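Long-range contact in VIN1 (Oscarella pearsei, PDB 6BFI), which binds actin filaments and may take part in cell-cell adhesion as a sponge homolog of vinculin: residues Leu694-Met705 against Met725-Leu736. Numbering follows the deposited sequence.
Sequences LVKQMARKMAMM and MAKEIALNAQEL
Lys701 and Ile729 interlock at the middle of this antiparallel helix pair, with Lys701 CB 3.6 Å from Ile729 CG1. The lysine settles as a knob among Met725, Glu728, Ile729 and Asn732. Its aliphatic chain runs extended and crosses the side chain of Asn732 at about a right angle, with CD and CE beside ND2, then bends at the last torsion (chi4 -62°), and NZ forms a salt bridge with Glu728 OE2 at 3.1 Å. The ammonium meets that oxygen on its anti side, 32° out of the carboxylate plane. Ile729 is the reciprocal knob, set among Met698, Lys701, Met702 and Met705; its CD1 comes within 3.6 Å of Met702 CA. Such knobs-into-holes packing between neighbouring antiparallel helices, here with the axes of the two segments 9.4 Å apart at their closest, is characteristic of the helical bundles that build the vinculin family. Methionines line much of the rest of the seam. Met698 keeps CG anti to its backbone N (chi1 -170°) and turns only at its last torsion, which lays CE over the backbone of the facing helix, 3.5 Å from Asn732 O, while Met705 CE lies 3.6 Å from Ala726 CB. Asn732 in turn fits among Leu694, Gln697, Met698 and Lys701, its ND2 3.5 Å from Gln697 CG. Toward one end, Leu694 CD1 reaches the backbone of Glu735 and Leu736. In the second shell, Arg700 NH1 donates to Gln697 OE1 in the carbonyl plane, and the same arginine forms a salt bridge with Glu655, while Glu728 is also paired with Arg724. Helix 786-817 packs on Met698 and Met702, and helix 763-778 on Ala726 and Ile729.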
# COMPACT_ATOMS: atom_id res chain seq x y z
N LEU A 694 16.20 5.39 -20.05
CA LEU A 694 15.62 6.58 -19.44
C LEU A 694 16.02 6.71 -17.98
O LEU A 694 16.30 7.81 -17.49
CB LEU A 694 14.10 6.56 -19.57
CG LEU A 694 13.48 6.41 -20.96
CD1 LEU A 694 11.97 6.61 -20.89
CD2 LEU A 694 14.12 7.37 -21.95
N VAL A 695 16.06 5.58 -17.26
CA VAL A 695 16.36 5.63 -15.84
C VAL A 695 17.82 5.98 -15.60
O VAL A 695 18.15 6.78 -14.71
CB VAL A 695 15.97 4.30 -15.17
CG1 VAL A 695 16.47 4.28 -13.75
CG2 VAL A 695 14.46 4.12 -15.19
N LYS A 696 18.73 5.39 -16.39
CA LYS A 696 20.15 5.74 -16.26
C LYS A 696 20.38 7.21 -16.57
O LYS A 696 21.08 7.91 -15.83
CB LYS A 696 20.99 4.86 -17.18
CG LYS A 696 21.59 3.63 -16.51
CD LYS A 696 22.42 2.83 -17.49
CE LYS A 696 23.16 1.70 -16.79
NZ LYS A 696 23.96 0.88 -17.75
N GLN A 697 19.78 7.70 -17.66
CA GLN A 697 19.89 9.12 -18.00
C GLN A 697 19.37 9.99 -16.86
O GLN A 697 19.98 11.01 -16.51
CB GLN A 697 19.14 9.41 -19.30
CG GLN A 697 19.29 10.83 -19.82
CD GLN A 697 20.55 11.02 -20.65
OE1 GLN A 697 21.55 10.32 -20.47
NE2 GLN A 697 20.50 11.97 -21.58
N MET A 698 18.24 9.59 -16.26
CA MET A 698 17.68 10.36 -15.15
C MET A 698 18.62 10.37 -13.96
O MET A 698 18.74 11.38 -13.25
CB MET A 698 16.31 9.79 -14.77
CG MET A 698 15.53 10.65 -13.79
SD MET A 698 13.88 10.02 -13.48
CE MET A 698 13.32 9.72 -15.16
N ALA A 699 19.30 9.25 -13.70
CA ALA A 699 20.27 9.20 -12.62
C ALA A 699 21.43 10.15 -12.88
O ALA A 699 21.85 10.90 -11.99
CB ALA A 699 20.77 7.77 -12.42
N ARG A 700 21.97 10.13 -14.11
CA ARG A 700 23.04 11.06 -14.47
C ARG A 700 22.60 12.50 -14.24
O ARG A 700 23.31 13.28 -13.59
CB ARG A 700 23.43 10.85 -15.93
CG ARG A 700 23.89 9.44 -16.28
CD ARG A 700 24.24 9.33 -17.76
NE ARG A 700 24.52 7.96 -18.17
CZ ARG A 700 23.72 7.23 -18.95
NH1 ARG A 700 22.60 7.74 -19.43
NH2 ARG A 700 24.07 5.99 -19.27
N LYS A 701 21.43 12.86 -14.76
CA LYS A 701 20.92 14.22 -14.58
C LYS A 701 20.77 14.58 -13.11
O LYS A 701 21.09 15.70 -12.71
CB LYS A 701 19.59 14.37 -15.32
CG LYS A 701 19.69 14.23 -16.83
CD LYS A 701 18.32 14.27 -17.48
CE LYS A 701 18.41 14.24 -18.99
NZ LYS A 701 19.13 15.43 -19.52
N MET A 702 20.30 13.64 -12.29
CA MET A 702 20.11 13.93 -10.87
C MET A 702 21.44 14.14 -10.17
O MET A 702 21.55 14.98 -9.26
CB MET A 702 19.31 12.80 -10.21
CG MET A 702 18.95 13.08 -8.76
SD MET A 702 17.72 14.39 -8.54
CE MET A 702 16.25 13.60 -9.19
N ALA A 703 22.47 13.38 -10.57
CA ALA A 703 23.81 13.63 -10.04
C ALA A 703 24.31 15.01 -10.42
O ALA A 703 24.92 15.72 -9.60
CB ALA A 703 24.78 12.55 -10.53
N MET A 704 24.06 15.42 -11.67
CA MET A 704 24.42 16.78 -12.08
C MET A 704 23.69 17.81 -11.22
O MET A 704 24.28 18.83 -10.83
CB MET A 704 24.11 16.99 -13.56
CG MET A 704 24.90 16.09 -14.48
SD MET A 704 26.65 16.08 -14.09
CE MET A 704 27.10 17.79 -14.40
N MET A 705 22.42 17.57 -10.91
CA MET A 705 21.69 18.47 -10.02
C MET A 705 22.37 18.56 -8.67
O MET A 705 22.55 19.65 -8.12
CB MET A 705 20.23 18.04 -9.86
CG MET A 705 19.54 18.81 -8.74
SD MET A 705 17.80 18.43 -8.44
CE MET A 705 17.08 18.89 -10.00
N MET A 725 18.50 21.78 -15.20
CA MET A 725 18.62 20.36 -14.87
C MET A 725 17.34 19.82 -14.26
O MET A 725 16.92 18.70 -14.56
CB MET A 725 19.81 20.15 -13.93
CG MET A 725 20.14 18.69 -13.69
SD MET A 725 20.38 17.81 -15.24
CE MET A 725 21.80 18.67 -15.91
N ALA A 726 16.69 20.61 -13.39
CA ALA A 726 15.42 20.19 -12.82
C ALA A 726 14.36 20.00 -13.90
O ALA A 726 13.61 19.02 -13.87
CB ALA A 726 14.94 21.21 -11.79
N LYS A 727 14.30 20.92 -14.86
CA LYS A 727 13.32 20.78 -15.94
C LYS A 727 13.62 19.55 -16.80
O LYS A 727 12.69 18.84 -17.22
CB LYS A 727 13.29 22.05 -16.79
CG LYS A 727 12.85 23.29 -16.02
CD LYS A 727 12.35 24.38 -16.96
CE LYS A 727 13.28 25.58 -16.98
NZ LYS A 727 12.78 26.64 -17.90
N GLU A 728 14.90 19.28 -17.05
CA GLU A 728 15.25 18.09 -17.82
C GLU A 728 14.87 16.81 -17.08
O GLU A 728 14.37 15.86 -17.69
CB GLU A 728 16.75 18.10 -18.15
CG GLU A 728 17.08 18.88 -19.42
CD GLU A 728 18.55 19.25 -19.51
OE1 GLU A 728 18.85 20.36 -20.00
OE2 GLU A 728 19.41 18.45 -19.09
N ILE A 729 15.09 16.78 -15.76
CA ILE A 729 14.68 15.62 -14.97
C ILE A 729 13.16 15.48 -15.00
O ILE A 729 12.63 14.36 -15.03
CB ILE A 729 15.21 15.74 -13.53
CG1 ILE A 729 16.73 15.68 -13.52
CG2 ILE A 729 14.64 14.63 -12.65
CD1 ILE A 729 17.33 15.85 -12.14
N ALA A 730 12.44 16.60 -15.00
CA ALA A 730 10.98 16.54 -15.06
C ALA A 730 10.51 15.94 -16.38
O ALA A 730 9.62 15.08 -16.40
CB ALA A 730 10.39 17.93 -14.86
N LEU A 731 11.10 16.38 -17.49
CA LEU A 731 10.73 15.82 -18.79
C LEU A 731 11.07 14.34 -18.88
O LEU A 731 10.29 13.54 -19.41
CB LEU A 731 11.42 16.61 -19.91
CG LEU A 731 11.01 16.29 -21.35
CD1 LEU A 731 9.51 16.42 -21.52
CD2 LEU A 731 11.75 17.21 -22.32
N ASN A 732 12.24 13.96 -18.35
CA ASN A 732 12.59 12.54 -18.30
C ASN A 732 11.58 11.75 -17.49
O ASN A 732 11.22 10.62 -17.86
CB ASN A 732 13.99 12.37 -17.71
CG ASN A 732 15.05 12.13 -18.77
OD1 ASN A 732 14.85 12.46 -19.94
ND2 ASN A 732 16.17 11.55 -18.37
N ALA A 733 11.09 12.31 -16.38
CA ALA A 733 10.06 11.64 -15.60
C ALA A 733 8.76 11.52 -16.37
O ALA A 733 8.04 10.53 -16.23
CB ALA A 733 9.83 12.39 -14.28
N GLN A 734 8.43 12.52 -17.20
CA GLN A 734 7.26 12.41 -18.06
C GLN A 734 7.40 11.23 -19.01
O GLN A 734 6.50 10.38 -19.10
CB GLN A 734 7.06 13.70 -18.86
CG GLN A 734 6.80 14.94 -18.02
CD GLN A 734 6.55 16.17 -18.87
OE1 GLN A 734 6.50 16.10 -20.09
NE2 GLN A 734 6.40 17.32 -18.21
N GLU A 735 8.52 11.15 -19.72
CA GLU A 735 8.72 10.04 -20.66
C GLU A 735 8.71 8.69 -19.94
O GLU A 735 8.15 7.71 -20.44
CB GLU A 735 10.03 10.23 -21.43
CG GLU A 735 9.97 11.37 -22.43
CD GLU A 735 11.34 11.72 -23.00
OE1 GLU A 735 12.35 11.43 -22.33
OE2 GLU A 735 11.40 12.29 -24.11
N LEU A 736 9.31 8.64 -18.74
CA LEU A 736 9.29 7.41 -17.96
C LEU A 736 7.86 7.01 -17.60
O LEU A 736 7.51 5.82 -17.65
CB LEU A 736 10.13 7.57 -16.69
CG LEU A 736 10.07 6.40 -15.71
CD1 LEU A 736 10.80 5.19 -16.28
CD2 LEU A 736 10.65 6.79 -14.36